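Local coordinates for protein multi-copper Oxidase CueO (Ochrobactrum, PDB 6EVG) that oxidises lignin model compounds, probably coupling one-electron oxidation of phenolic substrates to the reduction of dioxygen to water at its copper centres, at residues G420-W425 with L473-R478. Numbering follows the deposited sequence.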
ATOM      1  N   GLY A 420      -7.860 -22.614  -1.849  1.00 14.19           N
ATOM      2  CA  GLY A 420      -9.260 -22.226  -2.011  1.00 14.98           C
ATOM      3  C   GLY A 420     -10.059 -22.206  -0.749  1.00 13.81           C
ATOM      4  O   GLY A 420     -11.275 -21.878  -0.828  1.00 15.01           O
ATOM      5  N   SER A 421      -9.451 -22.533   0.392  1.00 12.66           N
ATOM      6  CA  SER A 421     -10.143 -22.586   1.639  1.00 12.38           C
ATOM      7  C   SER A 421     -10.287 -21.248   2.315  1.00 10.84           C
ATOM      8  O   SER A 421      -9.690 -20.239   1.870  1.00 12.14           O
ATOM      9  CB  SER A 421      -9.477 -23.580   2.578  1.00 13.10           C
ATOM     10  OG  SER A 421      -8.266 -23.075   3.104  1.00 12.80           O
ATOM     11  N   TRP A 422     -11.131 -21.192   3.336  1.00 11.59           N
ATOM     12  CA  TRP A 422     -11.359 -20.023   4.167  1.00 11.56           C
ATOM     13  C   TRP A 422     -10.869 -20.332   5.576  1.00 11.31           C
ATOM     14  O   TRP A 422     -11.146 -21.428   6.103  1.00 11.86           O
ATOM     15  CB  TRP A 422     -12.874 -19.758   4.233  1.00 12.34           C
ATOM     16  CG  TRP A 422     -13.499 -19.431   2.931  1.00 12.75           C
ATOM     17  CD1 TRP A 422     -14.005 -20.302   2.043  1.00 14.37           C
ATOM     18  CD2 TRP A 422     -13.761 -18.092   2.413  1.00 12.38           C
ATOM     19  NE1 TRP A 422     -14.580 -19.637   0.980  1.00 14.53           N
ATOM     20  CE2 TRP A 422     -14.440 -18.284   1.187  1.00 13.18           C
ATOM     21  CE3 TRP A 422     -13.522 -16.821   2.866  1.00 12.92           C
ATOM     22  CZ2 TRP A 422     -14.874 -17.217   0.387  1.00 14.46           C
ATOM     23  CZ3 TRP A 422     -14.014 -15.763   2.106  1.00 14.33           C
ATOM     24  CH2 TRP A 422     -14.658 -15.970   0.877  1.00 13.83           C
ATOM     25  N   GLU A 423     -10.269 -19.354   6.239  1.00 10.62           N
ATOM     26  CA  GLU A 423      -9.845 -19.455   7.626  1.00 10.36           C
ATOM     27  C   GLU A 423     -10.173 -18.147   8.351  1.00 10.51           C
ATOM     28  O   GLU A 423     -10.215 -17.093   7.702  1.00 12.50           O
ATOM     29  CB  GLU A 423      -8.345 -19.722   7.738  1.00 10.42           C
ATOM     30  CG  GLU A 423      -7.858 -20.971   7.038  1.00 11.79           C
ATOM     31  CD  GLU A 423      -6.370 -21.273   7.280  1.00 11.43           C
ATOM     32  OE1 GLU A 423      -5.672 -20.385   7.841  1.00 11.92           O
ATOM     33  OE2 GLU A 423      -5.919 -22.392   6.963  1.00 12.85           O
ATOM     34  N   ILE A 424     -10.369 -18.209   9.648  1.00 11.06           N
ATOM     35  CA  ILE A 424     -10.466 -17.001  10.489  1.00 11.57           C
ATOM     36  C   ILE A 424      -9.187 -16.842  11.237  1.00 10.79           C
ATOM     37  O   ILE A 424      -8.739 -17.797  11.890  1.00 11.66           O
ATOM     38  CB  ILE A 424     -11.690 -17.070  11.443  1.00 12.94           C
ATOM     39  CG1 ILE A 424     -12.951 -17.111  10.582  1.00 15.09           C
ATOM     40  CG2 ILE A 424     -11.639 -15.942  12.415  1.00 14.10           C
ATOM     41  CD1 ILE A 424     -14.234 -17.432  11.287  1.00 18.97           C
ATOM     42  N   TRP A 425      -8.587 -15.664  11.149  1.00 10.71           N
ATOM     43  CA  TRP A 425      -7.364 -15.348  11.872  1.00 10.62           C
ATOM     44  C   TRP A 425      -7.653 -14.277  12.931  1.00 10.75           C
ATOM     45  O   TRP A 425      -8.179 -13.191  12.597  1.00 11.64           O
ATOM     46  CB  TRP A 425      -6.297 -14.848  10.936  1.00 10.23           C
ATOM     47  CG  TRP A 425      -5.728 -15.876   9.995  1.00 10.34           C
ATOM     48  CD1 TRP A 425      -6.256 -17.082   9.612  1.00 10.59           C
ATOM     49  CD2 TRP A 425      -4.466 -15.784   9.307  1.00 10.10           C
ATOM     50  NE1 TRP A 425      -5.394 -17.769   8.803  1.00 10.65           N
ATOM     51  CE2 TRP A 425      -4.308 -16.979   8.577  1.00  9.72           C
ATOM     52  CE3 TRP A 425      -3.489 -14.797   9.237  1.00 10.41           C
ATOM     53  CZ2 TRP A 425      -3.158 -17.247   7.827  1.00 10.85           C
ATOM     54  CZ3 TRP A 425      -2.343 -15.058   8.492  1.00 11.57           C
ATOM     55  CH2 TRP A 425      -2.181 -16.255   7.823  1.00 11.49           C
ATOM     56  N   LEU A 473     -11.392 -12.830   8.021  1.00  9.88           N
ATOM     57  CA  LEU A 473     -11.836 -14.002   7.269  1.00 10.23           C
ATOM     58  C   LEU A 473     -10.986 -14.041   6.000  1.00  8.96           C
ATOM     59  O   LEU A 473     -11.156 -13.182   5.128  1.00  9.77           O
ATOM     60  CB  LEU A 473     -13.327 -13.962   7.001  1.00  9.87           C
ATOM     61  CG  LEU A 473     -13.881 -15.101   6.145  1.00 10.91           C
ATOM     62  CD1 LEU A 473     -13.740 -16.469   6.877  1.00 12.51           C
ATOM     63  CD2 LEU A 473     -15.336 -14.846   5.794  1.00 12.63           C
ATOM     64  N   VAL A 474     -10.062 -14.986   5.905  1.00  9.71           N
ATOM     65  CA  VAL A 474      -9.077 -15.068   4.794  1.00  9.13           C
ATOM     66  C   VAL A 474      -9.501 -16.119   3.792  1.00  9.56           C
ATOM     67  O   VAL A 474      -9.900 -17.242   4.183  1.00 10.61           O
ATOM     68  CB  VAL A 474      -7.696 -15.421   5.362  1.00  9.69           C
ATOM     69  CG1 VAL A 474      -6.641 -15.345   4.266  1.00 10.63           C
ATOM     70  CG2 VAL A 474      -7.296 -14.570   6.545  1.00 10.49           C
ATOM     71  N   HIS A 475      -9.380 -15.784   2.509  1.00  9.59           N
ATOM     72  CA  HIS A 475      -9.643 -16.672   1.414  1.00  9.78           C
ATOM     73  C   HIS A 475      -8.332 -16.950   0.667  1.00  9.84           C
ATOM     74  O   HIS A 475      -7.727 -16.020   0.130  1.00 10.24           O
ATOM     75  CB  HIS A 475     -10.690 -16.089   0.470  1.00 11.08           C
ATOM     76  CG  HIS A 475     -11.201 -17.046  -0.547  1.00 11.83           C
ATOM     77  ND1 HIS A 475     -11.625 -16.646  -1.769  1.00 15.16           N
ATOM     78  CD2 HIS A 475     -11.371 -18.389  -0.502  1.00 14.18           C
ATOM     79  CE1 HIS A 475     -12.058 -17.690  -2.450  1.00 15.34           C
ATOM     80  NE2 HIS A 475     -11.941 -18.767  -1.684  1.00 16.66           N
ATOM     81  N   PHE A 476      -7.907 -18.212   0.640  1.00  9.72           N
ATOM     82  CA  PHE A 476      -6.605 -18.616   0.076  1.00 10.68           C
ATOM     83  C   PHE A 476      -6.778 -19.015  -1.369  1.00 11.55           C
ATOM     84  O   PHE A 476      -6.682 -20.196  -1.733  1.00 14.14           O
ATOM     85  CB  PHE A 476      -6.004 -19.729   0.909  1.00 10.79           C
ATOM     86  CG  PHE A 476      -5.579 -19.263   2.252  1.00 11.12           C
ATOM     87  CD1 PHE A 476      -4.346 -18.643   2.432  1.00 10.91           C
ATOM     88  CD2 PHE A 476      -6.426 -19.391   3.353  1.00 11.15           C
ATOM     89  CE1 PHE A 476      -3.973 -18.207   3.665  1.00 12.72           C
ATOM     90  CE2 PHE A 476      -6.015 -18.938   4.567  1.00 13.13           C
ATOM     91  CZ  PHE A 476      -4.816 -18.330   4.751  1.00 13.04           C
ATOM     92  N   ASP A 477      -7.074 -18.038  -2.231  1.00 12.05           N
ATOM     93  CA  ASP A 477      -7.481 -18.356  -3.597  1.00 13.96           C
ATOM     94  C   ASP A 477      -6.355 -18.495  -4.607  1.00 14.28           C
ATOM     95  O   ASP A 477      -6.607 -18.856  -5.762  1.00 20.22           O
ATOM     96  CB  ASP A 477      -8.514 -17.347  -4.120  1.00 15.32           C
ATOM     97  CG  ASP A 477      -7.956 -15.915  -4.139  1.00 18.02           C
ATOM     98  OD1 ASP A 477      -7.461 -15.289  -3.130  1.00 17.40           O
ATOM     99  OD2 ASP A 477      -7.959 -15.341  -5.245  1.00 32.44           O
ATOM    100  N   ARG A 478      -5.109 -18.235  -4.220  1.00 11.69           N
ATOM    101  CA  ARG A 478      -3.972 -18.324  -5.139  1.00 10.75           C
ATOM    102  C   ARG A 478      -2.940 -19.361  -4.654  1.00 11.03           C
ATOM    103  O   ARG A 478      -2.717 -19.519  -3.460  1.00 12.75           O
ATOM    104  CB  ARG A 478      -3.317 -16.966  -5.285  1.00 10.97           C
ATOM    105  CG  ARG A 478      -4.138 -16.054  -6.203  1.00 11.99           C
ATOM    106  CD  ARG A 478      -3.885 -14.649  -5.824  1.00 17.57           C
ATOM    107  NE  ARG A 478      -4.824 -14.198  -4.839  1.00 19.07           N
ATOM    108  CZ  ARG A 478      -4.874 -13.009  -4.198  1.00 13.19           C
ATOM    109  NH1 ARG A 478      -3.976 -12.053  -4.242  1.00 14.37           N
ATOM    110  NH2 ARG A 478      -5.921 -12.857  -3.425  1.00 10.81           N
TER
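Trp422 and His475 face each other as a non-hydrogen-bonded pair of antiparallel strands in a cupredoxin-type β-sandwich of this multicopper oxidase. Their rings form an offset stack: the indole six-membered ring and the imidazole have centroids 4.0 Å apart and planes only 12° from parallel. CG of His475, anti to the backbone N (chi1 -169°), lies on the Trp422 side; CD2 stands over the indole, while CB adds a CH-pi contact to the same six-membered ring. Leu473 extends this face, with CG 3.7 Å from Trp422 CE3 and CD1 against Ile424 CG1.

The opposite face, carrying Glu423 and Val474, is buried. Val474 CG2 lies over the Trp425 five-membered ring, 4.0 Å from its centroid, a CH-pi geometry. The side chains of Phe476 and Trp425 cross at about a right angle, Trp425 CZ2 near Phe476 CZ in the phenyl plane at its edge. Val474 and Glu423 exchange both backbone N-H...O bonds. Phe476 N also binds Ser421 O, and Gly420 N binds Phe476 O. Glu423 forms a salt bridge with Arg333 on strand 332-336; its OE1 accepts Trp425 NE1 at 2.8 Å through the anti lone pair, with a nearly straight N-H...O angle of 176°.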